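Local coordinates for protein exopolyphosphatase (Aquifex aeolicus, PDB 1T6C) that probably hydrolyses phosphoanhydride bonds of inorganic polyphosphate and guanosine pentaphosphate, as a calcium-binding member of the Ppx/GppA phosphatase family with an actin-like fold, at residues G148-Y152 and V163-G169; L199-K203 and K283-F288; S23-T27 and V69-Y73. One frame throughout, in Å; residues are numbered along the deposited sequence. Where two conformers were deposited one is given.

Contact 1: G148-Y152 and V163-G169; sequences GSTEY and VISLPIG. With CA (calcium ion), chain C.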
ATOM      1  N   GLY A 148      -6.539   2.335  -4.630  1.00 12.11           N
ATOM      2  CA  GLY A 148      -7.916   2.769  -4.660  1.00 12.77           C
ATOM      3  C   GLY A 148      -8.587   3.037  -3.331  1.00 11.71           C
ATOM      4  O   GLY A 148      -9.773   3.367  -3.289  1.00 11.92           O
ATOM      5  N   SER A 149      -7.831   2.950  -2.240  1.00 11.84           N
ATOM      6  CA  SER A 149      -8.397   3.180  -0.936  1.00 11.24           C
ATOM      7  C   SER A 149      -7.358   3.633   0.076  1.00 10.64           C
ATOM      8  O   SER A 149      -6.161   3.512  -0.127  1.00 11.07           O
ATOM      9  CB  SER A 149      -9.069   1.918  -0.402  1.00 12.54           C
ATOM     10  OG  SER A 149      -8.101   0.911  -0.050  1.00 12.87           O
ATOM     11  N   THR A 150      -7.852   4.150   1.189  1.00 11.19           N
ATOM     12  CA  THR A 150      -7.032   4.432   2.321  1.00 10.36           C
ATOM     13  C   THR A 150      -7.644   3.761   3.529  1.00 10.96           C
ATOM     14  O   THR A 150      -8.829   4.015   3.866  1.00 11.50           O
ATOM     15  CB  THR A 150      -6.864   5.949   2.546  1.00 11.54           C
ATOM     16  OG1 THR A 150      -6.152   6.551   1.450  1.00 10.60           O
ATOM     17  CG2 THR A 150      -5.960   6.183   3.715  1.00 11.78           C
ATOM     18  N   GLU A 151      -6.860   2.881   4.155  1.00 10.79           N
ATOM     19  CA  GLU A 151      -7.293   2.214   5.350  1.00 11.11           C
ATOM     20  C   GLU A 151      -6.772   2.959   6.575  1.00 10.58           C
ATOM     21  O   GLU A 151      -5.626   3.421   6.587  1.00 11.22           O
ATOM     22  CB  GLU A 151      -6.795   0.790   5.440  1.00 12.07           C
ATOM     23  CG  GLU A 151      -7.568  -0.172   4.586  1.00 13.35           C
ATOM     24  CD  GLU A 151      -7.333   0.034   3.101  1.00 14.18           C
ATOM     25  OE1 GLU A 151      -6.179  -0.047   2.688  1.00 15.12           O
ATOM     26  OE2 GLU A 151      -8.304   0.311   2.378  1.00 16.64           O
ATOM     27  N   TYR A 152      -7.638   3.037   7.574  1.00 10.44           N
ATOM     28  CA  TYR A 152      -7.313   3.568   8.895  1.00  9.09           C
ATOM     29  C   TYR A 152      -7.399   2.415   9.899  1.00  9.77           C
ATOM     30  O   TYR A 152      -8.488   1.897  10.154  1.00  9.53           O
ATOM     31  CB  TYR A 152      -8.303   4.699   9.276  1.00  9.12           C
ATOM     32  CG  TYR A 152      -8.086   5.917   8.423  1.00  8.87           C
ATOM     33  CD1 TYR A 152      -8.555   5.941   7.097  1.00  9.55           C
ATOM     34  CD2 TYR A 152      -7.352   6.993   8.879  1.00  9.02           C
ATOM     35  CE1 TYR A 152      -8.289   7.027   6.269  1.00 10.79           C
ATOM     36  CE2 TYR A 152      -7.064   8.068   8.060  1.00 11.19           C
ATOM     37  CZ  TYR A 152      -7.540   8.093   6.775  1.00 11.26           C
ATOM     38  OH  TYR A 152      -7.237   9.139   5.935  1.00 13.92           O
ATOM     39  N   VAL A 163     -10.584  -1.503  11.991  1.00 16.53           N
ATOM     40  CA  VAL A 163     -10.108  -1.002  10.690  1.00 16.65           C
ATOM     41  C   VAL A 163     -11.289  -0.418   9.923  1.00 16.34           C
ATOM     42  O   VAL A 163     -12.383  -1.017   9.844  1.00 16.06           O
ATOM     43  CB  VAL A 163      -9.366  -2.083   9.836  1.00 17.55           C
ATOM     44  CG1 VAL A 163     -10.102  -3.403   9.819  1.00 20.57           C
ATOM     45  CG2 VAL A 163      -9.077  -1.576   8.401  1.00 17.79           C
ATOM     46  N   ILE A 164     -11.056   0.754   9.336  1.00 14.52           N
ATOM     47  CA  ILE A 164     -12.018   1.428   8.507  1.00 15.30           C
ATOM     48  C   ILE A 164     -11.329   1.674   7.170  1.00 15.15           C
ATOM     49  O   ILE A 164     -10.297   2.323   7.116  1.00 15.32           O
ATOM     50  CB  ILE A 164     -12.521   2.765   9.109  1.00 15.94           C
ATOM     51  CG1 ILE A 164     -13.165   2.528  10.484  1.00 18.88           C
ATOM     52  CG2 ILE A 164     -13.532   3.414   8.139  1.00 18.71           C
ATOM     53  CD1 ILE A 164     -13.309   3.797  11.332  1.00 22.05           C
ATOM     54  N   SER A 165     -11.888   1.133   6.108  1.00 13.50           N
ATOM     55  CA  SER A 165     -11.404   1.387   4.748  1.00 14.27           C
ATOM     56  C   SER A 165     -12.246   2.440   4.053  1.00 13.41           C
ATOM     57  O   SER A 165     -13.447   2.245   3.877  1.00 15.60           O
ATOM     58  CB  SER A 165     -11.431   0.103   3.928  1.00 14.93           C
ATOM     59  OG  SER A 165     -10.991   0.336   2.585  1.00 14.96           O
ATOM     60  N   LEU A 166     -11.624   3.540   3.626  1.00 12.58           N
ATOM     61  CA  LEU A 166     -12.310   4.602   2.891  1.00 13.18           C
ATOM     62  C   LEU A 166     -11.940   4.463   1.415  1.00 13.05           C
ATOM     63  O   LEU A 166     -10.760   4.437   1.055  1.00 12.27           O
ATOM     64  CB  LEU A 166     -11.921   5.988   3.400  1.00 14.47           C
ATOM     65  CG  LEU A 166     -12.123   6.280   4.881  1.00 15.75           C
ATOM     66  CD1 LEU A 166     -11.771   7.726   5.156  1.00 17.05           C
ATOM     67  CD2 LEU A 166     -13.514   5.934   5.351  1.00 18.07           C
ATOM     68  N   PRO A 167     -12.939   4.361   0.556  1.00 13.41           N
ATOM     69  CA  PRO A 167     -12.723   4.169  -0.880  1.00 13.92           C
ATOM     70  C   PRO A 167     -12.361   5.481  -1.627  1.00 14.69           C
ATOM     71  O   PRO A 167     -12.951   5.845  -2.640  1.00 15.77           O
ATOM     72  CB  PRO A 167     -14.041   3.545  -1.309  1.00 14.90           C
ATOM     73  CG  PRO A 167     -15.036   4.233  -0.425  1.00 15.01           C
ATOM     74  CD  PRO A 167     -14.374   4.352   0.911  1.00 14.60           C
ATOM     75  N   ILE A 168     -11.369   6.189  -1.108  1.00 13.47           N
ATOM     76  CA  ILE A 168     -11.017   7.532  -1.563  1.00 13.84           C
ATOM     77  C   ILE A 168      -9.763   7.464  -2.441  1.00 13.76           C
ATOM     78  O   ILE A 168      -8.771   8.188  -2.216  1.00 13.51           O
ATOM     79  CB  ILE A 168     -10.824   8.497  -0.370  1.00 14.04           C
ATOM     80  CG1 ILE A 168      -9.787   7.958   0.636  1.00 14.54           C
ATOM     81  CG2 ILE A 168     -12.171   8.749   0.267  1.00 14.65           C
ATOM     82  CD1 ILE A 168      -9.462   8.909   1.781  1.00 13.98           C
ATOM     83  N   GLY A 169      -9.805   6.592  -3.442  1.00 12.02           N
ATOM     84  CA  GLY A 169      -8.639   6.355  -4.271  1.00 12.14           C
ATOM     85  C   GLY A 169      -8.195   7.616  -4.982  1.00 11.74           C
ATOM     86  O   GLY A 169      -9.029   8.426  -5.426  1.00 12.57           O
TER
HETATM   87 CA    CA C 502      -4.959   1.169   0.640  1.00 14.37          CA
HETATM   88  O   HOH W   1      -5.925  -1.405   0.306  1.00 20.40           O
HETATM   89  O   HOH W   2      -6.861   6.420  -1.189  1.00 13.48           O
HETATM   90  O   HOH W   3      -2.372   0.276   0.319  1.00 19.49           O
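Gly148 meets Gly169 at the open end of a beta hairpin of the actin-like fold, just beyond the paired strands, strand 149-156 being paired antiparallel with the edge strand 159-166. Gly148 CA lies 3.7 Å from Gly169 CA, and a side chain on Gly169 would collide with Gly148. The phi of 97° at Gly148 would likewise press a CB against the preceding carbonyl. Ser149 follows, its CA against Leu166 O, while Ser149 O binds the calcium ion at 2.7 Å. With chi1 at 71°, its OG sits between backbone N and carbonyl carbon, from where it donates to Glu151 OE2. Thr150 and Leu166 form a hydrogen-bonded pair, each N-H bonded to the other's carbonyl oxygen. On the same face of the sheet the CB of Thr150 rests on the CG1 and CD1 of Ile168, and its OG1 binds a water that also reaches Ile168 O weakly.

Glu151, in the non-hydrogen-bonded pair with Ser165, turns to the other face. Its chain bends at chi2 (70°), which brings the carboxylate back over the strand toward the metal. OE1 binds the calcium ion at 2.7 Å, while OE2 accepts two hydroxyls: Ser149 OG on the syn lone pair and, across the strands, Ser165 OG on the anti one. Two donors on one oxygen would fix the carboxylate's rotation and so hold OE1 on the metal. Asp144 and Gly146 complete the protein part of the calcium site through their carbonyl oxygens.

Tyr152 then pairs with Ile164 by two backbone bonds. Its ring lies on the face of Thr150, near helix 274-288, and its CE1 meets Leu166 CD1 obliquely at 3.7 Å.

Contact 2: L199-K203 and K283-F288; sequences LSKVK and KTLEIF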
ATOM      1  N   LEU A 199     -13.302  12.029   6.411  1.00 13.95           N
ATOM      2  CA  LEU A 199     -12.324  11.725   7.457  1.00 14.97           C
ATOM      3  C   LEU A 199     -12.853  12.013   8.841  1.00 15.43           C
ATOM      4  O   LEU A 199     -12.403  11.421   9.800  1.00 16.23           O
ATOM      5  CB  LEU A 199     -11.029  12.510   7.252  0.66 15.30           C
ATOM      6  CG  LEU A 199     -10.209  12.008   6.088  0.66 16.93           C
ATOM      7  CD1 LEU A 199      -8.974  12.893   5.899  0.66 17.71           C
ATOM      8  CD2 LEU A 199      -9.840  10.545   6.295  0.66 18.59           C
ATOM      9  N   SER A 200     -13.843  12.880   8.950  1.00 16.74           N
ATOM     10  CA  SER A 200     -14.359  13.216  10.273  1.00 17.38           C
ATOM     11  C   SER A 200     -15.015  11.973  10.875  1.00 19.15           C
ATOM     12  O   SER A 200     -15.079  11.811  12.102  1.00 21.40           O
ATOM     13  CB  SER A 200     -15.327  14.393  10.179  0.50 17.93           C
ATOM     14  OG  SER A 200     -14.597  15.567   9.865  0.50 18.56           O
ATOM     15  N   LYS A 201     -15.469  11.072  10.025  1.00 19.38           N
ATOM     16  CA  LYS A 201     -16.103   9.842  10.485  1.00 21.06           C
ATOM     17  C   LYS A 201     -15.119   8.814  11.077  1.00 20.65           C
ATOM     18  O   LYS A 201     -15.542   7.914  11.821  1.00 21.95           O
ATOM     19  CB  LYS A 201     -16.886   9.212   9.335  1.00 21.52           C
ATOM     20  CG  LYS A 201     -17.979  10.109   8.753  1.00 24.98           C
ATOM     21  CD  LYS A 201     -18.624   9.390   7.546  1.00 30.02           C
ATOM     22  CE  LYS A 201     -19.551  10.265   6.697  1.00 32.69           C
ATOM     23  NZ  LYS A 201     -19.689   9.709   5.284  1.00 34.43           N
ATOM     24  N   VAL A 202     -13.831   8.913  10.738  1.00 18.93           N
ATOM     25  CA  VAL A 202     -12.822   8.004  11.301  1.00 19.32           C
ATOM     26  C   VAL A 202     -12.005   8.575  12.438  1.00 19.07           C
ATOM     27  O   VAL A 202     -11.196   7.863  13.039  1.00 18.52           O
ATOM     28  CB  VAL A 202     -11.873   7.426  10.224  1.00 20.06           C
ATOM     29  CG1 VAL A 202     -12.702   6.886   9.065  1.00 22.49           C
ATOM     30  CG2 VAL A 202     -10.862   8.459   9.731  1.00 21.05           C
ATOM     31  N   LYS A 203     -12.210   9.854  12.733  1.00 18.72           N
ATOM     32  CA  LYS A 203     -11.457  10.547  13.782  1.00 19.04           C
ATOM     33  C   LYS A 203     -11.602   9.815  15.117  1.00 19.17           C
ATOM     34  O   LYS A 203     -12.702   9.492  15.532  1.00 18.72           O
ATOM     35  CB  LYS A 203     -11.962  11.992  13.946  0.50 19.43           C
ATOM     36  CG  LYS A 203     -11.544  12.635  15.265  0.50 20.86           C
ATOM     37  CD  LYS A 203     -11.838  14.118  15.279  0.50 22.29           C
ATOM     38  CE  LYS A 203     -11.038  14.824  16.355  0.50 22.75           C
ATOM     39  NZ  LYS A 203     -11.468  16.238  16.467  0.50 23.42           N
ATOM     40  N   LYS A 283      -4.964  16.430   5.371  1.00 10.85           N
ATOM     41  CA  LYS A 283      -6.265  16.490   6.024  1.00 11.09           C
ATOM     42  C   LYS A 283      -6.383  15.487   7.179  1.00 11.52           C
ATOM     43  O   LYS A 283      -7.013  15.775   8.192  1.00 12.00           O
ATOM     44  CB  LYS A 283      -7.425  16.378   5.002  1.00 12.61           C
ATOM     45  CG  LYS A 283      -8.828  16.526   5.587  1.00 15.83           C
ATOM     46  CD  LYS A 283      -9.125  17.882   6.243  1.00 20.35           C
ATOM     47  CE  LYS A 283      -9.212  19.021   5.242  1.00 21.61           C
ATOM     48  NZ  LYS A 283      -9.756  20.274   5.935  1.00 22.47           N
ATOM     49  N   THR A 284      -5.748  14.327   7.062  1.00 11.00           N
ATOM     50  CA  THR A 284      -5.770  13.338   8.134  1.00 10.53           C
ATOM     51  C   THR A 284      -5.148  13.940   9.404  1.00 10.30           C
ATOM     52  O   THR A 284      -5.720  13.847  10.487  1.00 11.61           O
ATOM     53  CB  THR A 284      -5.001  12.072   7.721  1.00 11.54           C
ATOM     54  OG1 THR A 284      -5.768  11.360   6.727  1.00 12.45           O
ATOM     55  CG2 THR A 284      -4.847  11.119   8.879  1.00 13.55           C
ATOM     56  N   LEU A 285      -3.976  14.532   9.271  1.00 11.06           N
ATOM     57  CA  LEU A 285      -3.323  15.153  10.431  1.00 10.53           C
ATOM     58  C   LEU A 285      -4.191  16.274  11.039  1.00 12.22           C
ATOM     59  O   LEU A 285      -4.328  16.355  12.271  1.00 13.05           O
ATOM     60  CB  LEU A 285      -1.941  15.682  10.083  1.00 11.31           C
ATOM     61  CG  LEU A 285      -0.892  14.593   9.868  1.00 11.79           C
ATOM     62  CD1 LEU A 285       0.448  15.233   9.582  1.00 14.68           C
ATOM     63  CD2 LEU A 285      -0.769  13.668  11.046  1.00 14.22           C
ATOM     64  N   GLU A 286      -4.798  17.090  10.194  1.00 12.62           N
ATOM     65  CA  GLU A 286      -5.682  18.167  10.688  1.00 12.65           C
ATOM     66  C   GLU A 286      -6.868  17.594  11.473  1.00 13.84           C
ATOM     67  O   GLU A 286      -7.194  18.018  12.601  1.00 14.30           O
ATOM     68  CB  GLU A 286      -6.160  19.032   9.517  1.00 12.82           C
ATOM     69  CG  GLU A 286      -7.052  20.186   9.948  1.00 16.10           C
ATOM     70  CD  GLU A 286      -7.663  20.991   8.823  1.00 21.50           C
ATOM     71  OE1 GLU A 286      -7.391  20.740   7.647  1.00 21.46           O
ATOM     72  OE2 GLU A 286      -8.446  21.909   9.147  1.00 27.50           O
ATOM     73  N   ILE A 287      -7.546  16.631  10.888  1.00 13.24           N
ATOM     74  CA  ILE A 287      -8.744  16.079  11.501  1.00 14.57           C
ATOM     75  C   ILE A 287      -8.441  15.340  12.784  1.00 14.20           C
ATOM     76  O   ILE A 287      -9.195  15.441  13.739  1.00 15.44           O
ATOM     77  CB  ILE A 287      -9.467  15.150  10.508  1.00 16.32           C
ATOM     78  CG1 ILE A 287      -9.958  15.943   9.302  1.00 18.58           C
ATOM     79  CG2 ILE A 287     -10.582  14.352  11.202  1.00 18.60           C
ATOM     80  CD1 ILE A 287     -11.122  16.770   9.551  1.00 24.00           C
ATOM     81  N   PHE A 288      -7.353  14.577  12.814  1.00 14.05           N
ATOM     82  CA  PHE A 288      -6.976  13.842  14.011  1.00 13.99           C
ATOM     83  C   PHE A 288      -6.302  14.734  15.056  1.00 14.70           C
ATOM     84  O   PHE A 288      -5.955  14.275  16.131  1.00 14.85           O
ATOM     85  CB  PHE A 288      -6.038  12.709  13.643  1.00 14.00           C
ATOM     86  CG  PHE A 288      -6.728  11.492  13.152  1.00 16.23           C
ATOM     87  CD1 PHE A 288      -7.253  11.440  11.859  1.00 16.91           C
ATOM     88  CD2 PHE A 288      -6.865  10.390  13.973  1.00 17.01           C
ATOM     89  CE1 PHE A 288      -7.898  10.274  11.382  1.00 16.68           C
ATOM     90  CE2 PHE A 288      -7.490   9.243  13.500  1.00 18.77           C
ATOM     91  CZ  PHE A 288      -7.999   9.196  12.215  1.00 16.73           C
TER
HETATM   92  O   HOH W   4     -11.074  17.330  14.090  1.00 28.05           O
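Lys203 reaches across to helix 274-288 and can be followed atom by atom. Its CB rests on Ile287 CG2 at 3.9 Å. In one of its two modelled conformers, CG leaves anti to the backbone N (chi1 162°) and the chain stays extended, which carries CD and CE alongside the carbonyl oxygen of Ile287, with CE 3.3 Å from Ile287 O. At the tip of this conformer, NZ donates to a water that in turn donates to the same Ile287 O; NZ also forms a salt bridge with Glu289.

The backbone of Lys203 serves a different neighbour. Its CA lies over one face of the Phe288 ring, a CH-pi contact 4.2 Å from the centroid and 18° off the normal. Beside it Val202 crosses the ring obliquely, CG2 approaching Phe288 CE1 at 3.8 Å. Here the loop between helix 185-199 and strand 208-212 is packed against a helix that covers the six-stranded sheet of the actin-like fold; the ring of Phe288 also reaches Tyr152 and Phe154 on strand 149-156. An alanine in place of Phe288 would leave Lys203 CA and Val202 CG2 without the ring they lean on, and is likely to open a gap between loop, helix and sheet.

Ile287 itself points at the loop: CG1 faces Leu199 CB, CG2 meets Leu199 O, and CD1 touches Ser200 OG, a hydroxyl bonded to Glu196 O. Leu199 CD1 meets Lys283 CG and Thr284 OG1 one turn earlier on the helix, 3.6 Å from each; that hydroxyl is hydrogen-bonded to Ile280 O. Lys283 bends away at chi2 and chi3, bringing NZ to Glu286 OE1 and to Glu196, in salt bridges with both.

Contact 3: S23-T27 and V69-Y73; sequences SVRLT and VLKEY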
ATOM      1  N   SER A  23       0.141  -5.552 -10.911  1.00 18.51           N
ATOM      2  CA  SER A  23       1.349  -6.348 -10.736  1.00 18.06           C
ATOM      3  C   SER A  23       1.106  -7.562  -9.851  1.00 17.35           C
ATOM      4  O   SER A  23       0.165  -7.589  -9.053  1.00 18.15           O
ATOM      5  CB  SER A  23       2.478  -5.491 -10.163  0.50 18.09           C
ATOM      6  OG  SER A  23       2.200  -5.086  -8.840  0.50 19.89           O
ATOM      7  N   VAL A  24       1.963  -8.553 -10.049  1.00 15.38           N
ATOM      8  CA  VAL A  24       2.049  -9.740  -9.223  1.00 15.19           C
ATOM      9  C   VAL A  24       3.432  -9.724  -8.593  1.00 14.63           C
ATOM     10  O   VAL A  24       4.435  -9.664  -9.295  1.00 14.72           O
ATOM     11  CB  VAL A  24       1.879 -11.010 -10.080  1.00 16.35           C
ATOM     12  CG1 VAL A  24       1.860 -12.269  -9.211  1.00 16.46           C
ATOM     13  CG2 VAL A  24       0.590 -10.906 -10.932  1.00 18.61           C
ATOM     14  N   ARG A  25       3.475  -9.791  -7.267  1.00 14.33           N
ATOM     15  CA  ARG A  25       4.727  -9.555  -6.533  1.00 13.81           C
ATOM     16  C   ARG A  25       5.036 -10.643  -5.545  1.00 13.87           C
ATOM     17  O   ARG A  25       4.122 -11.139  -4.886  1.00 14.32           O
ATOM     18  CB  ARG A  25       4.673  -8.223  -5.840  1.00 15.69           C
ATOM     19  CG  ARG A  25       4.718  -7.065  -6.858  1.00 17.54           C
ATOM     20  CD  ARG A  25       4.770  -5.734  -6.290  1.00 22.46           C
ATOM     21  NE  ARG A  25       5.996  -5.520  -5.556  1.00 24.93           N
ATOM     22  CZ  ARG A  25       6.353  -4.349  -5.075  1.00 25.78           C
ATOM     23  NH1 ARG A  25       5.596  -3.284  -5.279  1.00 26.20           N
ATOM     24  NH2 ARG A  25       7.486  -4.250  -4.401  1.00 30.44           N
ATOM     25  N   LEU A  26       6.315 -10.988  -5.474  1.00 11.66           N
ATOM     26  CA  LEU A  26       6.844 -12.028  -4.581  1.00 10.93           C
ATOM     27  C   LEU A  26       7.848 -11.372  -3.627  1.00 10.76           C
ATOM     28  O   LEU A  26       8.697 -10.576  -4.045  1.00 10.56           O
ATOM     29  CB  LEU A  26       7.578 -13.098  -5.388  1.00 10.53           C
ATOM     30  CG  LEU A  26       8.401 -14.119  -4.587  1.00 12.68           C
ATOM     31  CD1 LEU A  26       7.490 -15.028  -3.742  1.00 12.05           C
ATOM     32  CD2 LEU A  26       9.320 -14.931  -5.504  1.00 13.18           C
ATOM     33  N   THR A  27       7.751 -11.705  -2.348  1.00 10.52           N
ATOM     34  CA  THR A  27       8.695 -11.283  -1.339  1.00 11.17           C
ATOM     35  C   THR A  27       9.125 -12.483  -0.493  1.00 11.82           C
ATOM     36  O   THR A  27       8.290 -13.195  -0.004  1.00 10.66           O
ATOM     37  CB  THR A  27       8.068 -10.195  -0.418  1.00 12.52           C
ATOM     38  OG1 THR A  27       7.487  -9.140  -1.211  1.00 13.72           O
ATOM     39  CG2 THR A  27       9.145  -9.557   0.472  1.00 14.04           C
ATOM     40  N   VAL A  69       3.712 -16.331 -14.460  1.00 16.00           N
ATOM     41  CA  VAL A  69       4.496 -15.617 -13.440  1.00 14.74           C
ATOM     42  C   VAL A  69       4.445 -16.373 -12.110  1.00 14.14           C
ATOM     43  O   VAL A  69       5.456 -16.504 -11.412  1.00 13.65           O
ATOM     44  CB  VAL A  69       3.983 -14.172 -13.224  1.00 14.71           C
ATOM     45  CG1 VAL A  69       4.589 -13.565 -11.967  1.00 17.84           C
ATOM     46  CG2 VAL A  69       4.289 -13.312 -14.454  1.00 16.94           C
ATOM     47  N   LEU A  70       3.262 -16.877 -11.778  1.00 13.83           N
ATOM     48  CA  LEU A  70       3.068 -17.588 -10.528  1.00 13.28           C
ATOM     49  C   LEU A  70       3.858 -18.893 -10.546  1.00 13.03           C
ATOM     50  O   LEU A  70       4.408 -19.280  -9.530  1.00 12.36           O
ATOM     51  CB  LEU A  70       1.571 -17.812 -10.220  1.00 12.79           C
ATOM     52  CG  LEU A  70       0.772 -16.562  -9.921  1.00 11.88           C
ATOM     53  CD1 LEU A  70      -0.703 -16.830  -9.836  1.00 14.18           C
ATOM     54  CD2 LEU A  70       1.254 -15.908  -8.610  1.00 12.92           C
ATOM     55  N   LYS A  71       3.916 -19.578 -11.693  1.00 14.74           N
ATOM     56  CA  LYS A  71       4.746 -20.770 -11.800  1.00 15.22           C
ATOM     57  C   LYS A  71       6.221 -20.439 -11.535  1.00 15.76           C
ATOM     58  O   LYS A  71       6.898 -21.168 -10.811  1.00 15.96           O
ATOM     59  CB  LYS A  71       4.553 -21.469 -13.157  1.00 16.27           C
ATOM     60  CG  LYS A  71       3.187 -22.084 -13.352  1.00 15.45           C
ATOM     61  CD  LYS A  71       3.030 -22.623 -14.784  1.00 18.05           C
ATOM     62  CE  LYS A  71       1.840 -23.470 -14.971  1.00 19.04           C
ATOM     63  NZ  LYS A  71       1.788 -23.948 -16.399  1.00 22.61           N
ATOM     64  N   GLU A  72       6.693 -19.316 -12.084  1.00 16.08           N
ATOM     65  CA  GLU A  72       8.064 -18.877 -11.892  1.00 16.39           C
ATOM     66  C   GLU A  72       8.317 -18.551 -10.426  1.00 15.09           C
ATOM     67  O   GLU A  72       9.325 -18.955  -9.881  1.00 14.28           O
ATOM     68  CB  GLU A  72       8.357 -17.689 -12.789  1.00 18.35           C
ATOM     69  CG  GLU A  72       8.362 -18.131 -14.247  1.00 24.14           C
ATOM     70  CD  GLU A  72       8.244 -17.007 -15.255  1.00 32.97           C
ATOM     71  OE1 GLU A  72       8.327 -15.818 -14.855  1.00 39.41           O
ATOM     72  OE2 GLU A  72       8.079 -17.328 -16.472  1.00 39.64           O
ATOM     73  N   TYR A  73       7.341 -17.926  -9.772  1.00 13.80           N
ATOM     74  CA  TYR A  73       7.478 -17.639  -8.343  1.00 12.76           C
ATOM     75  C   TYR A  73       7.485 -18.912  -7.528  1.00 13.75           C
ATOM     76  O   TYR A  73       8.261 -19.047  -6.607  1.00 12.23           O
ATOM     77  CB  TYR A  73       6.369 -16.712  -7.867  1.00 13.06           C
ATOM     78  CG  TYR A  73       6.442 -15.279  -8.372  1.00 10.74           C
ATOM     79  CD1 TYR A  73       7.538 -14.813  -9.119  1.00 14.00           C
ATOM     80  CD2 TYR A  73       5.456 -14.383  -8.036  1.00  9.95           C
ATOM     81  CE1 TYR A  73       7.573 -13.508  -9.587  1.00 15.35           C
ATOM     82  CE2 TYR A  73       5.498 -13.092  -8.438  1.00 12.05           C
ATOM     83  CZ  TYR A  73       6.566 -12.650  -9.220  1.00 13.30           C
ATOM     84  OH  TYR A  73       6.586 -11.356  -9.609  1.00 15.83           O
TER
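Tyr73 lays its ring against strand 23-27 with Leu26 over one face and its hydroxyl beside Val24. Leu26 CB stands almost centrally above the ring, 3.7 Å from the centroid, a close CH-pi contact. The two side chains run past one another in opposite directions, so that Leu26 CD2 continues along the ring toward CD1 and CG while the tyrosine reaches out toward the strand. The opposite face carries Val69 CG1 from the preceding helical turn, offset toward the rim; the ring is therefore held between strand and helix and its tilt is constrained from both faces.

At the ring's edge lies the Val24 carbonyl. Tyr73 OH donates to Val24 O at 2.8 Å, coming from above the carbonyl plane, 40° out of it, which gives the buried hydroxyl a partner on the strand. In the five-stranded sheet of the actin-like fold, strand 23-32 lies between strands 12-19 and 35-45, and helix 60-79 packs on one side of it. The helix and strand segments run nearly parallel, their directions 4° apart and their axes 9.6 Å from each other.

Val24 makes the second part of the contact. Its CG1, anti to the backbone N (chi1 -176°), points toward the helix and meets three side chains: Leu70 CD2 at 3.7 Å, where the two side chains cross at about a right angle, Tyr73 CE2 on an oblique approach, and Val69 CG1. Leu70 also reaches Ile17 of the adjoining strand, and Tyr73 touches Arg42 and Arg44 on strand 35-45.

In the fold
From the N terminus, contact 3 comes first: its loop from strand 23-32 through strand 35-45 packs helix 60-79 on the five-stranded sheet. Contact 1 then closes the 10-residue excursion of the hairpin 149-156/159-166 in the six-stranded sheet, at the calcium ion. Contact 2 is the longest closure, bringing the loop after helix 185-199 back to helix 274-288 across 79 residues. The three follow in series, none nesting or crossing. Contacts 1 and 2 adjoin, Tyr152 OH being probably hydrogen-bonded to Thr284 OG1, so the helices are packed onto one face of the hairpin. Contact 3 lies across the chain's centre, its centre about 26 Å from that of contact 1.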